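Local structure of chalcone-flavanone isomerase family protein (Arabidopsis thaliana, 4DOO) at residues E82-T88 / T149-H154; R23-V27 / D194-A199; D78-E82 / R175-D179. The protein binds fatty acids in the chloroplast, with a preference for saturated ones, and may take part in alpha-linolenic acid metabolism. One frame throughout, in Å; residues are numbered along the deposited sequence.

Interaction 1. Residues E82-T88 / T149-H154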
ATOM      1  N   GLU A  82      -4.772   2.152  11.478  1.00 21.23           N
ATOM      2  CA  GLU A  82      -6.062   1.767  12.033  1.00 24.64           C
ATOM      3  C   GLU A  82      -7.157   2.816  11.841  1.00 23.35           C
ATOM      4  O   GLU A  82      -8.343   2.504  11.903  1.00 22.12           O
ATOM      5  CB  GLU A  82      -5.900   1.429  13.521  1.00 31.34           C
ATOM      6  CG  GLU A  82      -7.211   1.212  14.263  1.00 43.90           C
ATOM      7  CD  GLU A  82      -7.054   0.342  15.500  1.00 51.66           C
ATOM      8  OE1 GLU A  82      -5.980   0.390  16.136  1.00 55.13           O
ATOM      9  OE2 GLU A  82      -8.013  -0.385  15.841  1.00 56.32           O
ATOM     10  N   ALA A  83      -6.759   4.056  11.591  1.00 22.11           N
ATOM     11  CA  ALA A  83      -7.720   5.133  11.403  1.00 22.49           C
ATOM     12  C   ALA A  83      -8.489   5.001  10.088  1.00 24.29           C
ATOM     13  O   ALA A  83      -8.043   4.333   9.152  1.00 21.84           O
ATOM     14  CB  ALA A  83      -7.005   6.466  11.454  1.00 20.30           C
ATOM     15  N   ASP A  84      -9.655   5.631  10.022  1.00 22.19           N
ATOM     16  CA  ASP A  84     -10.450   5.581   8.807  1.00 24.74           C
ATOM     17  C   ASP A  84      -9.895   6.651   7.878  1.00 22.74           C
ATOM     18  O   ASP A  84     -10.444   7.743   7.753  1.00 23.90           O
ATOM     19  CB  ASP A  84     -11.928   5.839   9.116  1.00 29.72           C
ATOM     20  CG  ASP A  84     -12.817   5.667   7.895  1.00 37.60           C
ATOM     21  OD1 ASP A  84     -12.451   4.879   6.996  1.00 42.04           O
ATOM     22  OD2 ASP A  84     -13.888   6.305   7.842  1.00 40.12           O
ATOM     23  N   ILE A  85      -8.775   6.321   7.247  1.00 18.82           N
ATOM     24  CA  ILE A  85      -8.104   7.223   6.330  1.00 16.79           C
ATOM     25  C   ILE A  85      -8.098   6.599   4.939  1.00 16.86           C
ATOM     26  O   ILE A  85      -7.629   5.475   4.758  1.00 17.52           O
ATOM     27  CB  ILE A  85      -6.638   7.477   6.783  1.00 16.02           C
ATOM     28  CG1 ILE A  85      -6.632   8.278   8.088  1.00 18.11           C
ATOM     29  CG2 ILE A  85      -5.865   8.202   5.686  1.00 14.12           C
ATOM     30  CD1 ILE A  85      -5.255   8.429   8.726  1.00 17.97           C
ATOM     31  N   LYS A  86      -8.644   7.324   3.969  1.00 14.77           N
ATOM     32  CA  LYS A  86      -8.677   6.852   2.593  1.00 16.26           C
ATOM     33  C   LYS A  86      -7.250   6.852   2.063  1.00 15.36           C
ATOM     34  O   LYS A  86      -6.526   7.839   2.198  1.00 14.07           O
ATOM     35  CB  LYS A  86      -9.554   7.762   1.732  1.00 18.11           C
ATOM     36  CG  LYS A  86     -11.042   7.636   2.043  1.00 19.96           C
ATOM     37  CD  LYS A  86     -11.899   8.497   1.120  1.00 20.59           C
ATOM     38  CE  LYS A  86     -11.652   9.981   1.319  1.00 22.94           C
ATOM     39  NZ  LYS A  86     -11.977  10.412   2.711  1.00 22.44           N
ATOM     40  N   MET A  87      -6.852   5.738   1.466  1.00 13.59           N
ATOM     41  CA  MET A  87      -5.514   5.619   0.923  1.00 13.43           C
ATOM     42  C   MET A  87      -5.513   4.869  -0.396  1.00 16.07           C
ATOM     43  O   MET A  87      -6.463   4.151  -0.729  1.00 16.43           O
ATOM     44  CB  MET A  87      -4.609   4.867   1.897  1.00 13.05           C
ATOM     45  CG  MET A  87      -4.510   5.465   3.286  1.00 20.53           C
ATOM     46  SD  MET A  87      -3.290   4.556   4.244  1.00 20.79           S
ATOM     47  CE  MET A  87      -3.049   5.667   5.643  1.00 26.21           C
ATOM     48  N   THR A  88      -4.428   5.038  -1.140  1.00 15.55           N
ATOM     49  CA  THR A  88      -4.263   4.349  -2.410  1.00 15.57           C
ATOM     50  C   THR A  88      -2.834   3.841  -2.498  1.00 13.23           C
ATOM     51  O   THR A  88      -1.892   4.544  -2.120  1.00 14.00           O
ATOM     52  CB  THR A  88      -4.506   5.281  -3.625  1.00 18.72           C
ATOM     53  OG1 THR A  88      -5.878   5.677  -3.667  1.00 20.66           O
ATOM     54  CG2 THR A  88      -4.169   4.553  -4.932  1.00 21.21           C
ATOM     55  N   THR A 149      -7.127   0.481  -3.311  1.00 18.24           N
ATOM     56  CA  THR A 149      -7.590   1.609  -2.520  1.00 19.58           C
ATOM     57  C   THR A 149      -8.401   1.235  -1.291  1.00 17.39           C
ATOM     58  O   THR A 149      -9.170   0.274  -1.294  1.00 19.10           O
ATOM     59  CB  THR A 149      -8.427   2.587  -3.370  1.00 21.63           C
ATOM     60  OG1 THR A 149      -9.620   1.938  -3.819  1.00 25.61           O
ATOM     61  CG2 THR A 149      -7.627   3.061  -4.575  1.00 21.88           C
ATOM     62  N   LYS A 150      -8.190   2.007  -0.232  1.00 18.40           N
ATOM     63  CA  LYS A 150      -8.907   1.839   1.017  1.00 19.27           C
ATOM     64  C   LYS A 150      -9.993   2.909   0.953  1.00 18.73           C
ATOM     65  O   LYS A 150      -9.724   4.097   1.139  1.00 18.74           O
ATOM     66  CB  LYS A 150      -7.975   2.091   2.208  1.00 20.25           C
ATOM     67  CG  LYS A 150      -8.641   1.960   3.572  1.00 21.73           C
ATOM     68  CD  LYS A 150      -7.647   2.201   4.696  1.00 26.08           C
ATOM     69  CE  LYS A 150      -8.326   2.173   6.056  1.00 29.51           C
ATOM     70  NZ  LYS A 150      -7.351   2.392   7.160  1.00 31.16           N
ATOM     71  N   ASP A 151     -11.211   2.482   0.649  1.00 20.67           N
ATOM     72  CA  ASP A 151     -12.346   3.389   0.551  1.00 21.67           C
ATOM     73  C   ASP A 151     -12.992   3.503   1.929  1.00 22.81           C
ATOM     74  O   ASP A 151     -12.707   2.699   2.818  1.00 23.77           O
ATOM     75  CB  ASP A 151     -13.356   2.843  -0.463  1.00 23.12           C
ATOM     76  CG  ASP A 151     -12.786   2.757  -1.872  1.00 28.07           C
ATOM     77  OD1 ASP A 151     -13.406   2.089  -2.727  1.00 30.75           O
ATOM     78  OD2 ASP A 151     -11.720   3.362  -2.127  1.00 26.51           O
ATOM     79  N   PRO A 152     -13.868   4.502   2.128  1.00 22.29           N
ATOM     80  CA  PRO A 152     -14.527   4.670   3.429  1.00 24.20           C
ATOM     81  C   PRO A 152     -15.146   3.373   3.950  1.00 25.15           C
ATOM     82  O   PRO A 152     -15.603   2.531   3.171  1.00 26.59           O
ATOM     83  CB  PRO A 152     -15.571   5.747   3.145  1.00 22.77           C
ATOM     84  CG  PRO A 152     -14.888   6.600   2.127  1.00 24.67           C
ATOM     85  CD  PRO A 152     -14.271   5.571   1.195  1.00 22.79           C
ATOM     86  N   GLY A 153     -15.158   3.220   5.271  1.00 30.51           N
ATOM     87  CA  GLY A 153     -15.717   2.021   5.870  1.00 31.89           C
ATOM     88  C   GLY A 153     -14.817   0.822   5.633  1.00 33.16           C
ATOM     89  O   GLY A 153     -15.287  -0.307   5.500  1.00 34.01           O
ATOM     90  N   HIS A 154     -13.515   1.076   5.569  1.00 34.28           N
ATOM     91  CA  HIS A 154     -12.537   0.021   5.343  1.00 34.74           C
ATOM     92  C   HIS A 154     -12.951  -0.972   4.253  1.00 34.35           C
ATOM     93  O   HIS A 154     -13.018  -2.184   4.477  1.00 35.04           O
ATOM     94  CB  HIS A 154     -12.249  -0.713   6.657  1.00 37.05           C
ATOM     95  CG  HIS A 154     -11.622   0.159   7.701  1.00 38.29           C
ATOM     96  ND1 HIS A 154     -12.318   1.143   8.367  1.00 41.82           N
ATOM     97  CD2 HIS A 154     -10.347   0.230   8.154  1.00 37.20           C
ATOM     98  CE1 HIS A 154     -11.501   1.784   9.184  1.00 39.69           C
ATOM     99  NE2 HIS A 154     -10.299   1.250   9.075  1.00 40.06           N
TER
HETATM  100  O   HOH W   1     -11.099   3.687   5.327  1.00 36.76           O

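Interaction 2. Residues R23-V27 / D194-A199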
ATOM      1  N   ARG A  23      -2.675  12.635  -1.480  1.00 17.83           N
ATOM      2  CA  ARG A  23      -1.273  12.977  -1.714  1.00 18.75           C
ATOM      3  C   ARG A  23      -0.283  11.825  -1.641  1.00 17.94           C
ATOM      4  O   ARG A  23      -0.350  10.983  -0.748  1.00 15.78           O
ATOM      5  CB  ARG A  23      -0.820  14.050  -0.724  1.00 22.84           C
ATOM      6  CG  ARG A  23      -1.717  15.272  -0.672  1.00 31.45           C
ATOM      7  CD  ARG A  23      -1.859  15.969  -2.020  1.00 40.31           C
ATOM      8  NE  ARG A  23      -2.848  17.043  -1.958  1.00 48.03           N
ATOM      9  CZ  ARG A  23      -2.741  18.118  -1.178  1.00 52.50           C
ATOM     10  NH1 ARG A  23      -1.679  18.273  -0.394  1.00 53.82           N
ATOM     11  NH2 ARG A  23      -3.712  19.022  -1.155  1.00 53.81           N
ATOM     12  N   LEU A  24       0.655  11.811  -2.582  1.00 16.24           N
ATOM     13  CA  LEU A  24       1.698  10.790  -2.606  1.00 13.89           C
ATOM     14  C   LEU A  24       2.643  11.108  -1.452  1.00 13.93           C
ATOM     15  O   LEU A  24       3.211  12.209  -1.388  1.00 13.24           O
ATOM     16  CB  LEU A  24       2.472  10.846  -3.924  1.00 13.43           C
ATOM     17  CG  LEU A  24       3.643   9.871  -4.067  1.00 15.97           C
ATOM     18  CD1 LEU A  24       3.124   8.432  -3.998  1.00 14.08           C
ATOM     19  CD2 LEU A  24       4.359  10.129  -5.398  1.00 14.05           C
ATOM     20  N   LEU A  25       2.818  10.151  -0.545  1.00 10.19           N
ATOM     21  CA  LEU A  25       3.685  10.355   0.611  1.00 11.53           C
ATOM     22  C   LEU A  25       4.958   9.512   0.594  1.00  9.85           C
ATOM     23  O   LEU A  25       5.935   9.822   1.280  1.00 12.75           O
ATOM     24  CB  LEU A  25       2.905  10.074   1.896  1.00 11.40           C
ATOM     25  CG  LEU A  25       1.615  10.876   2.096  1.00 15.07           C
ATOM     26  CD1 LEU A  25       0.962  10.448   3.397  1.00 15.02           C
ATOM     27  CD2 LEU A  25       1.920  12.373   2.121  1.00 15.59           C
ATOM     28  N   GLY A  26       4.955   8.440  -0.183  1.00 13.18           N
ATOM     29  CA  GLY A  26       6.135   7.597  -0.244  1.00 13.68           C
ATOM     30  C   GLY A  26       6.171   6.746  -1.495  1.00 14.11           C
ATOM     31  O   GLY A  26       5.132   6.323  -1.994  1.00 12.99           O
ATOM     32  N   VAL A  27       7.375   6.503  -2.001  1.00 14.43           N
ATOM     33  CA  VAL A  27       7.559   5.687  -3.196  1.00 12.93           C
ATOM     34  C   VAL A  27       8.636   4.650  -2.919  1.00 14.69           C
ATOM     35  O   VAL A  27       9.695   4.979  -2.389  1.00 12.30           O
ATOM     36  CB  VAL A  27       7.980   6.562  -4.396  1.00 15.03           C
ATOM     37  CG1 VAL A  27       8.344   5.680  -5.591  1.00 18.07           C
ATOM     38  CG2 VAL A  27       6.845   7.499  -4.760  1.00 14.12           C
ATOM     39  N   ASP A 194       9.707   7.618   4.562  1.00 14.62           N
ATOM     40  CA  ASP A 194       9.264   8.807   3.848  1.00 14.98           C
ATOM     41  C   ASP A 194       7.770   8.994   4.067  1.00 13.68           C
ATOM     42  O   ASP A 194       7.302  10.112   4.248  1.00 13.62           O
ATOM     43  CB  ASP A 194       9.546   8.680   2.346  1.00 18.02           C
ATOM     44  CG  ASP A 194      11.019   8.824   2.013  1.00 25.29           C
ATOM     45  OD1 ASP A 194      11.399   8.577   0.844  1.00 24.08           O
ATOM     46  OD2 ASP A 194      11.797   9.191   2.923  1.00 27.15           O
ATOM     47  N   PHE A 195       7.021   7.896   4.049  1.00 12.01           N
ATOM     48  CA  PHE A 195       5.581   7.979   4.239  1.00 12.96           C
ATOM     49  C   PHE A 195       5.237   8.568   5.602  1.00 12.29           C
ATOM     50  O   PHE A 195       4.404   9.468   5.700  1.00 12.84           O
ATOM     51  CB  PHE A 195       4.934   6.591   4.088  1.00 12.94           C
ATOM     52  CG  PHE A 195       3.487   6.544   4.509  1.00 16.23           C
ATOM     53  CD1 PHE A 195       3.142   6.312   5.838  1.00 21.11           C
ATOM     54  CD2 PHE A 195       2.471   6.752   3.584  1.00 16.99           C
ATOM     55  CE1 PHE A 195       1.804   6.288   6.239  1.00 19.94           C
ATOM     56  CE2 PHE A 195       1.130   6.730   3.977  1.00 18.29           C
ATOM     57  CZ  PHE A 195       0.800   6.497   5.305  1.00 21.83           C
ATOM     58  N   LEU A 196       5.880   8.056   6.647  1.00 11.68           N
ATOM     59  CA  LEU A 196       5.631   8.523   8.004  1.00 13.92           C
ATOM     60  C   LEU A 196       6.102   9.964   8.196  1.00 13.03           C
ATOM     61  O   LEU A 196       5.437  10.757   8.869  1.00 11.00           O
ATOM     62  CB  LEU A 196       6.318   7.593   9.006  1.00 13.24           C
ATOM     63  CG  LEU A 196       5.774   6.159   9.017  1.00 12.76           C
ATOM     64  CD1 LEU A 196       6.614   5.284   9.961  1.00 12.66           C
ATOM     65  CD2 LEU A 196       4.316   6.177   9.457  1.00 13.85           C
ATOM     66  N   ASP A 197       7.242  10.301   7.601  1.00 13.55           N
ATOM     67  CA  ASP A 197       7.767  11.660   7.698  1.00 15.85           C
ATOM     68  C   ASP A 197       6.790  12.631   7.045  1.00 14.66           C
ATOM     69  O   ASP A 197       6.453  13.662   7.623  1.00 14.85           O
ATOM     70  CB  ASP A 197       9.125  11.801   6.993  1.00 17.38           C
ATOM     71  CG  ASP A 197      10.280  11.184   7.776  1.00 23.14           C
ATOM     72  OD1 ASP A 197      10.138  10.949   8.993  1.00 20.46           O
ATOM     73  OD2 ASP A 197      11.349  10.952   7.166  1.00 23.33           O
ATOM     74  N   ASN A 198       6.327  12.298   5.841  1.00 13.88           N
ATOM     75  CA  ASN A 198       5.414  13.180   5.125  1.00 14.63           C
ATOM     76  C   ASN A 198       3.995  13.177   5.680  1.00 14.41           C
ATOM     77  O   ASN A 198       3.289  14.183   5.585  1.00 12.79           O
ATOM     78  CB  ASN A 198       5.417  12.852   3.622  1.00 14.46           C
ATOM     79  CG  ASN A 198       6.774  13.111   2.978  1.00 20.78           C
ATOM     80  OD1 ASN A 198       7.431  14.113   3.281  1.00 18.70           O
ATOM     81  ND2 ASN A 198       7.199  12.215   2.087  1.00 15.10           N
ATOM     82  N   ALA A 199       3.573  12.056   6.262  1.00 12.06           N
ATOM     83  CA  ALA A 199       2.238  11.986   6.850  1.00 12.79           C
ATOM     84  C   ALA A 199       2.224  12.900   8.074  1.00 13.20           C
ATOM     85  O   ALA A 199       1.227  13.565   8.357  1.00 13.73           O
ATOM     86  CB  ALA A 199       1.901  10.541   7.267  1.00  9.70           C
TER
HETATM   87  O   HOH W   2       9.758   7.850  -0.947  1.00 22.46           O

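Interaction 3. Residues D78-E82 / R175-D179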
ATOM      1  N   ASP A  78       0.884   2.828  13.828  1.00 16.59           N
ATOM      2  CA  ASP A  78      -0.315   2.014  14.029  1.00 16.44           C
ATOM      3  C   ASP A  78      -1.583   2.867  14.071  1.00 17.84           C
ATOM      4  O   ASP A  78      -2.649   2.425  13.639  1.00 17.00           O
ATOM      5  CB  ASP A  78      -0.216   1.197  15.320  1.00 15.39           C
ATOM      6  CG  ASP A  78      -1.219   0.060  15.361  1.00 22.91           C
ATOM      7  OD1 ASP A  78      -0.959  -0.975  14.713  1.00 25.84           O
ATOM      8  OD2 ASP A  78      -2.268   0.198  16.021  1.00 23.91           O
ATOM      9  N   ASP A  79      -1.481   4.085  14.595  1.00 16.46           N
ATOM     10  CA  ASP A  79      -2.655   4.954  14.657  1.00 15.38           C
ATOM     11  C   ASP A  79      -3.123   5.305  13.243  1.00 16.95           C
ATOM     12  O   ASP A  79      -4.328   5.334  12.972  1.00 15.36           O
ATOM     13  CB  ASP A  79      -2.362   6.242  15.442  1.00 14.38           C
ATOM     14  CG  ASP A  79      -2.326   6.024  16.952  1.00 24.26           C
ATOM     15  OD1 ASP A  79      -2.989   5.088  17.449  1.00 22.94           O
ATOM     16  OD2 ASP A  79      -1.646   6.806  17.647  1.00 22.24           O
ATOM     17  N   LEU A  80      -2.171   5.567  12.348  1.00 15.23           N
ATOM     18  CA  LEU A  80      -2.493   5.899  10.959  1.00 19.15           C
ATOM     19  C   LEU A  80      -3.169   4.733  10.250  1.00 19.79           C
ATOM     20  O   LEU A  80      -4.205   4.908   9.607  1.00 22.15           O
ATOM     21  CB  LEU A  80      -1.231   6.268  10.173  1.00 17.85           C
ATOM     22  CG  LEU A  80      -0.629   7.662  10.341  1.00 20.01           C
ATOM     23  CD1 LEU A  80       0.681   7.735   9.557  1.00 19.42           C
ATOM     24  CD2 LEU A  80      -1.616   8.720   9.846  1.00 18.36           C
ATOM     25  N   MET A  81      -2.574   3.550  10.364  1.00 18.08           N
ATOM     26  CA  MET A  81      -3.104   2.356   9.718  1.00 20.77           C
ATOM     27  C   MET A  81      -4.490   1.945  10.197  1.00 22.23           C
ATOM     28  O   MET A  81      -5.291   1.444   9.415  1.00 24.03           O
ATOM     29  CB  MET A  81      -2.147   1.171   9.898  1.00 23.02           C
ATOM     30  CG  MET A  81      -1.050   1.074   8.848  1.00 30.65           C
ATOM     31  SD  MET A  81      -0.173  -0.519   8.857  1.00 38.02           S
ATOM     32  CE  MET A  81      -1.470  -1.616   8.273  1.00 36.22           C
ATOM     33  N   GLU A  82      -4.772   2.152  11.478  1.00 21.23           N
ATOM     34  CA  GLU A  82      -6.062   1.767  12.033  1.00 24.64           C
ATOM     35  C   GLU A  82      -7.157   2.816  11.841  1.00 23.35           C
ATOM     36  O   GLU A  82      -8.343   2.504  11.903  1.00 22.12           O
ATOM     37  CB  GLU A  82      -5.900   1.429  13.521  1.00 31.34           C
ATOM     38  CG  GLU A  82      -7.211   1.212  14.263  1.00 43.90           C
ATOM     39  CD  GLU A  82      -7.054   0.342  15.500  1.00 51.66           C
ATOM     40  OE1 GLU A  82      -5.980   0.390  16.136  1.00 55.13           O
ATOM     41  OE2 GLU A  82      -8.013  -0.385  15.841  1.00 56.32           O
ATOM     42  N   ARG A 175      -6.202  -3.688   6.584  1.00 20.11           N
ATOM     43  CA  ARG A 175      -5.080  -3.587   7.508  1.00 21.31           C
ATOM     44  C   ARG A 175      -3.911  -4.463   7.068  1.00 19.53           C
ATOM     45  O   ARG A 175      -2.757  -4.027   7.068  1.00 20.86           O
ATOM     46  CB  ARG A 175      -5.535  -4.018   8.902  1.00 22.65           C
ATOM     47  CG  ARG A 175      -4.577  -3.683  10.012  1.00 31.61           C
ATOM     48  CD  ARG A 175      -4.493  -2.183  10.206  1.00 38.57           C
ATOM     49  NE  ARG A 175      -3.966  -1.851  11.523  1.00 45.43           N
ATOM     50  CZ  ARG A 175      -2.766  -2.212  11.962  1.00 47.41           C
ATOM     51  NH1 ARG A 175      -1.948  -2.917  11.191  1.00 49.57           N
ATOM     52  NH2 ARG A 175      -2.390  -1.876  13.182  1.00 49.83           N
ATOM     53  N   SER A 176      -4.215  -5.703   6.699  1.00 16.84           N
ATOM     54  CA  SER A 176      -3.188  -6.650   6.275  1.00 17.10           C
ATOM     55  C   SER A 176      -2.412  -6.184   5.049  1.00 16.26           C
ATOM     56  O   SER A 176      -1.180  -6.202   5.040  1.00 17.03           O
ATOM     57  CB  SER A 176      -3.821  -8.015   5.994  1.00 17.52           C
ATOM     58  OG  SER A 176      -4.434  -8.541   7.159  1.00 20.26           O
ATOM     59  N   ILE A 177      -3.131  -5.769   4.014  1.00 17.01           N
ATOM     60  CA  ILE A 177      -2.480  -5.309   2.793  1.00 19.00           C
ATOM     61  C   ILE A 177      -1.620  -4.074   3.053  1.00 17.73           C
ATOM     62  O   ILE A 177      -0.450  -4.040   2.673  1.00 16.79           O
ATOM     63  CB  ILE A 177      -3.522  -5.020   1.692  1.00 20.74           C
ATOM     64  CG1 ILE A 177      -4.173  -6.338   1.256  1.00 21.72           C
ATOM     65  CG2 ILE A 177      -2.860  -4.356   0.495  1.00 19.81           C
ATOM     66  CD1 ILE A 177      -5.284  -6.182   0.249  1.00 27.78           C
ATOM     67  N   LEU A 178      -2.192  -3.068   3.707  1.00 19.05           N
ATOM     68  CA  LEU A 178      -1.448  -1.850   4.013  1.00 17.04           C
ATOM     69  C   LEU A 178      -0.217  -2.128   4.863  1.00 15.12           C
ATOM     70  O   LEU A 178       0.794  -1.446   4.732  1.00 16.72           O
ATOM     71  CB  LEU A 178      -2.333  -0.844   4.745  1.00 20.33           C
ATOM     72  CG  LEU A 178      -3.362  -0.075   3.921  1.00 24.48           C
ATOM     73  CD1 LEU A 178      -4.196   0.804   4.843  1.00 29.73           C
ATOM     74  CD2 LEU A 178      -2.646   0.774   2.875  1.00 26.93           C
ATOM     75  N   ASP A 179      -0.300  -3.129   5.736  1.00 17.20           N
ATOM     76  CA  ASP A 179       0.828  -3.453   6.608  1.00 17.76           C
ATOM     77  C   ASP A 179       2.064  -3.878   5.825  1.00 16.26           C
ATOM     78  O   ASP A 179       3.188  -3.712   6.298  1.00 17.04           O
ATOM     79  CB  ASP A 179       0.443  -4.551   7.610  1.00 21.78           C
ATOM     80  CG  ASP A 179       1.456  -4.687   8.737  1.00 24.68           C
ATOM     81  OD1 ASP A 179       2.255  -5.650   8.723  1.00 25.11           O
ATOM     82  OD2 ASP A 179       1.459  -3.815   9.631  1.00 22.48           O
TER
HETATM   83  O   HOH W   3      -4.054  -1.600  15.556  1.00 30.14           O

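Interaction 1. Residues E82-T88 / T149-H154
A buried, fully extended lysine is the oddity here: Lys150, all four chi angles trans, runs back along segment 82-88 and donates from NZ to Ala83 O at 2.9 Å. Ala83 is the first residue past the end of helix 76-82, so the ammonium ties the strand to the chain just leaving that helix. On the way the lysine passes the backbone of the turn, its CD 3.3 Å from Ile85 O, and it loses more surface to the contact (104 Å²) than any other residue. The backbone of Lys150 is itself paired: the segments run as antiparallel strands there, Met87 and Lys150 forming a hydrogen-bonded pair, Lys150 N to Met87 O at 2.8 Å and a weak return bond, Met87 N to Lys150 O, at 3.3 Å. Thr88 and Thr149 follow as a non-hydrogen-bonded pair on the other face, with Thr88 OG1 in van der Waals contact with Thr149 CG2 (3.3 Å); the hydroxyl's hydrogen bond is with Arg22. Where the strands part, a water donates to Asp84 OD1 (2.5 Å) and Asp151 O (3.1 Å), and Lys86 CD rests 3.7 Å from Pro152 CG, while Lys86 NZ reaches Asp53. Asp84 centres an inverse gamma turn. Here strand 87-93 begins and strand 145-151 ends, just before the turn into strand 155-160, in the large antiparallel sheet of the chalcone-isomerase fold.

Interaction 2. Residues R23-V27 / D194-A199
Leu25 dominates this contact, giving up 117 Å² to helix 194-199, well ahead of Phe195 (43 Å²) and Asn198 (38 Å²). Its side chain points toward the helix and reaches three of its residues: Leu25 CB lies 3.8 Å from Phe195 CD2, Leu25 CD2 is 3.8 Å from Asn198 CB, and Leu25 CD1 is 4.0 Å from Ala199 CB. Phe195 and Ala199 are one helical turn apart, so the leucine packs along one flank of the helix. The backbone of Leu25 takes part as well. Asn198 ND2 donates to Leu25 O in a short, nearly straight hydrogen bond of 2.8 Å, and Phe195 CA makes a CA-H...O contact of 3.5 Å with the same oxygen. This carbonyl is turned to the helix at a classic beta bulge, where Leu25 and Gly26 both face Val47 of the adjoining strand. The shortest CA-CA distance is 4.5 Å, from Gly26 CA to Phe195 CA; a beta carbon on Gly26 would sit tightly against Phe195 CB. At the Val27 end a water accepts from Val27 N (2.9 Å) and donates to Asp194 OD1 (2.5 Å). The segment axes approach to 6.1 Å at 147°, so strand and helix run roughly antiparallel. Helix 189-202 thus lies on strand 22-33 of the sheet, with Phe195 also touching Val47 of strand 39-50, while Leu80 of helix 76-82 packs against Phe195, Leu196 and Ala199 from beside it.

Interaction 3. Residues D78-E82 / R175-D179
A salt-bridge network of Asp78, Arg175 and Asp179 spans two helices packed beside each other in the chalcone-isomerase fold, with Arg175 at its centre. Asp78 OD1 and Arg175 NH2 are paired as a salt bridge in the model, but their 2.3 Å is too close, and the positions of both atoms, and so the detail of the bridge, are less sure. Arg175 NH1 also makes a long ion pair of 3.9 Å with Asp179 OD2, one turn further along its own helix; Asp179 has a stronger partner in Arg114 of helix 100-118. A water joins the same cluster, accepting from Arg175 NH2 (2.9 Å) and donating to Asp78 OD2 (2.6 Å) and Glu82 OE1 (2.8 Å). Beneath the charges, Met81 points toward helix 175-179 and buries 123 Å², the most of any residue here. Its CB lies over one face of the guanidinium, and its methyl reaches the other helix: Met81 CE is 3.0 Å from Arg175 O, a tight approach, 3.7 Å from Leu178 CB and 3.6 Å from Asp179 CB. With the axes 10.7 Å apart and crossing at 134°, the long Met81 and Arg175 side chains span the gap. Phe118 adds a cation-pi contact to Arg175. The chemistry is therefore mixed: Arg175 lies between acidic groups of both helices, held loosely or with uncertain geometry, and the methionine fills the space beside it, so that ionic, water-mediated and apolar contacts together join helix 76-82 to helix 171-182.

Interactions 1 and 3 are close neighbours, their centres 9 Å apart, and share Glu82, where helix 76-82 gives way to the chain leading into strand 87-93. Leu178 of interaction 3 packs on the strands of interaction 1, its CD1 3.7 Å from Lys150 CD and 3.9 Å from Met87 SD. Interaction 2 lies 14 Å from interaction 3 and 16 Å from interaction 1, centre to centre, but Phe195 meets both: its CE1 is 3.8 Å from Leu80 CD1 and its CZ 4.0 Å from Met87 CE. The fatty-acid pocket is nearest to interaction 3, with the Leu178 side chain about 10 Å from bound lauric acid; interaction 2 lies away from it.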